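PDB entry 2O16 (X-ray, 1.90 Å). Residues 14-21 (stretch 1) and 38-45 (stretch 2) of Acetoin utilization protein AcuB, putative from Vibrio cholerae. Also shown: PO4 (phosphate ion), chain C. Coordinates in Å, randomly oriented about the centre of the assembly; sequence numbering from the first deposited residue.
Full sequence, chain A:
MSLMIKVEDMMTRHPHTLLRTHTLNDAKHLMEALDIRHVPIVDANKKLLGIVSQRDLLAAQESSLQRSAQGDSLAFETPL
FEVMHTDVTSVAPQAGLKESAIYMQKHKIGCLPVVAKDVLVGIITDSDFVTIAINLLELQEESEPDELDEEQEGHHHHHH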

# COMPACT_ATOMS: atom_id res chain seq x y z
N HIS A 14 -5.66 4.81 -8.09
CA HIS A 14 -4.53 5.57 -8.67
C HIS A 14 -3.43 5.91 -7.66
O HIS A 14 -3.05 7.07 -7.55
CB HIS A 14 -4.98 6.91 -9.30
CG HIS A 14 -6.30 6.84 -9.99
ND1 HIS A 14 -6.54 5.99 -11.05
CD2 HIS A 14 -7.45 7.52 -9.78
CE1 HIS A 14 -7.79 6.14 -11.45
NE2 HIS A 14 -8.36 7.07 -10.70
N PRO A 15 -2.92 4.91 -6.89
CA PRO A 15 -1.85 5.31 -5.97
C PRO A 15 -0.61 5.72 -6.76
O PRO A 15 -0.41 5.26 -7.88
CB PRO A 15 -1.56 4.04 -5.17
CG PRO A 15 -2.00 2.92 -6.04
CD PRO A 15 -3.19 3.47 -6.83
N HIS A 16 0.18 6.60 -6.17
CA HIS A 16 1.50 6.97 -6.68
C HIS A 16 2.44 5.79 -6.51
O HIS A 16 2.55 5.21 -5.42
CB HIS A 16 2.05 8.17 -5.93
CG HIS A 16 1.31 9.44 -6.23
ND1 HIS A 16 0.12 9.76 -5.62
CD2 HIS A 16 1.59 10.46 -7.08
CE1 HIS A 16 -0.30 10.93 -6.08
NE2 HIS A 16 0.57 11.37 -6.97
N THR A 17 3.13 5.48 -7.59
CA THR A 17 4.01 4.30 -7.69
C THR A 17 5.39 4.74 -8.18
O THR A 17 5.58 5.89 -8.63
CB THR A 17 3.43 3.29 -8.68
OG1 THR A 17 3.29 3.93 -9.95
CG2 THR A 17 2.07 2.80 -8.23
N LEU A 18 6.36 3.85 -8.10
CA LEU A 18 7.72 4.14 -8.60
C LEU A 18 8.25 2.93 -9.34
O LEU A 18 7.85 1.80 -9.01
CB LEU A 18 8.63 4.49 -7.41
CG LEU A 18 8.41 5.89 -6.81
CD1 LEU A 18 9.31 6.10 -5.63
CD2 LEU A 18 8.61 7.06 -7.85
N LEU A 19 9.14 3.15 -10.33
CA LEU A 19 9.87 2.03 -10.98
C LEU A 19 10.91 1.45 -10.03
O LEU A 19 11.36 2.13 -9.10
CB LEU A 19 10.56 2.50 -12.28
CG LEU A 19 9.64 3.04 -13.37
CD1 LEU A 19 10.42 3.72 -14.57
CD2 LEU A 19 8.67 1.94 -13.86
N ARG A 20 11.28 0.18 -10.24
CA ARG A 20 12.18 -0.54 -9.31
C ARG A 20 13.61 -0.02 -9.31
O ARG A 20 14.39 -0.33 -8.40
CB ARG A 20 12.24 -2.02 -9.71
CG ARG A 20 12.85 -2.25 -11.12
CD ARG A 20 12.62 -3.70 -11.62
NE ARG A 20 13.45 -4.65 -10.87
CZ ARG A 20 14.72 -4.94 -11.17
NH1 ARG A 20 15.35 -4.35 -12.18
NH2 ARG A 20 15.38 -5.81 -10.43
N THR A 21 13.94 0.73 -10.37
CA THR A 21 15.22 1.39 -10.51
C THR A 21 15.23 2.84 -10.01
O THR A 21 16.28 3.49 -9.99
CB THR A 21 15.73 1.33 -12.00
OG1 THR A 21 14.66 1.65 -12.91
CG2 THR A 21 16.24 -0.07 -12.32
N HIS A 38 3.45 4.56 2.02
CA HIS A 38 3.50 3.33 1.24
C HIS A 38 3.50 3.66 -0.24
O HIS A 38 2.62 4.39 -0.70
CB HIS A 38 2.29 2.42 1.57
CG HIS A 38 2.24 2.01 3.00
ND1 HIS A 38 1.62 2.78 3.97
CD2 HIS A 38 2.80 0.96 3.65
CE1 HIS A 38 1.77 2.20 5.15
NE2 HIS A 38 2.50 1.11 4.98
N VAL A 39 4.50 3.13 -0.94
CA VAL A 39 4.69 3.36 -2.36
C VAL A 39 4.87 2.00 -3.03
O VAL A 39 5.92 1.37 -2.87
CB VAL A 39 5.91 4.21 -2.65
CG1 VAL A 39 6.07 4.45 -4.17
CG2 VAL A 39 5.82 5.58 -1.88
N PRO A 40 3.86 1.58 -3.78
CA PRO A 40 4.02 0.38 -4.59
C PRO A 40 5.11 0.59 -5.69
O PRO A 40 5.28 1.71 -6.26
CB PRO A 40 2.62 0.19 -5.21
CG PRO A 40 1.68 1.05 -4.35
CD PRO A 40 2.52 2.19 -3.93
N ILE A 41 5.86 -0.47 -5.93
CA ILE A 41 6.86 -0.54 -7.00
C ILE A 41 6.27 -1.33 -8.17
O ILE A 41 5.80 -2.46 -7.98
CB ILE A 41 8.15 -1.26 -6.49
CG1 ILE A 41 8.69 -0.62 -5.18
CG2 ILE A 41 9.21 -1.36 -7.61
CD1 ILE A 41 8.85 0.89 -5.21
N VAL A 42 6.27 -0.76 -9.37
CA VAL A 42 5.58 -1.38 -10.51
C VAL A 42 6.48 -1.41 -11.73
O VAL A 42 7.48 -0.69 -11.77
CB VAL A 42 4.27 -0.63 -10.87
CG1 VAL A 42 3.25 -0.72 -9.72
CG2 VAL A 42 4.59 0.86 -11.23
N ASP A 43 6.13 -2.24 -12.72
CA ASP A 43 6.85 -2.19 -14.01
C ASP A 43 6.15 -1.19 -14.93
O ASP A 43 5.21 -0.53 -14.53
CB ASP A 43 6.98 -3.61 -14.63
CG ASP A 43 5.67 -4.16 -15.20
OD1 ASP A 43 4.63 -3.46 -15.25
OD2 ASP A 43 5.68 -5.36 -15.60
N ALA A 44 6.60 -1.09 -16.19
CA ALA A 44 6.06 -0.13 -17.14
C ALA A 44 4.58 -0.31 -17.43
O ALA A 44 3.92 0.66 -17.80
CB ALA A 44 6.87 -0.16 -18.46
N ASN A 45 4.06 -1.53 -17.24
CA ASN A 45 2.64 -1.81 -17.45
C ASN A 45 1.82 -1.83 -16.17
O ASN A 45 0.73 -2.42 -16.15
CB ASN A 45 2.47 -3.13 -18.18
CG ASN A 45 2.98 -3.05 -19.61
OD1 ASN A 45 2.72 -2.08 -20.32
ND2 ASN A 45 3.71 -4.06 -20.02
P PO4 C . -0.49 5.69 4.42
O1 PO4 C . 0.47 5.24 3.36
O2 PO4 C . -0.41 4.66 5.53
O3 PO4 C . 0.07 7.00 4.94
O4 PO4 C . -1.92 5.87 3.93
O HOH W 1 1.27 5.26 -3.00
O HOH W 2 9.99 -1.14 -12.45

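A short contact between an irregular segment and a strand can be fixed by one residue's backbone and shaped by the side chains around it. Here Leu-18 bridges Ile-41: Leu-18 N donates to Pro-40 O (3.0 Å), and Val-42 N donates to Leu-18 O (3.0 Å). Proline has no amide hydrogen to give, but its carbonyl remains free to accept. Two CA-H...O contacts accompany the bridge, Ile-41 CA lying 3.2 Å from Leu-18 O and Thr-17 CA 3.2 Å from Pro-40 O.

Beyond this single bridge, one water links His-16 O to His-38 O, another Arg-20 N to Val-42 O.

Val-39 CG1 nestles among His-16 O (3.8 Å), Thr-17 C (4.1 Å) and Leu-18 CG (3.8 Å). Ile-41 CG2 sits against Leu-19 C (4.1 Å) and Arg-20 CA (3.5 Å), while Ile-41 CD1 lies 4.2 Å from Leu-18 CB. Val-42 CG2 packs 3.6 Å from Thr-17 OG1. Leu-19 starts away from the strand, yet its end returns, and CD2 lies over the turn, 3.6 Å from Val-42 O and 4.2 Å from Asp-43 C.

Val-39, Pro-40, Ile-41 and Val-42 are buried, and the contact covers 462 Å², both sides summed. Compact apolar side chains suit that interior, whereas exposed Arg-20 offers its aliphatic CB to Ile-41 CG2 (3.7 Å) while its end leads away.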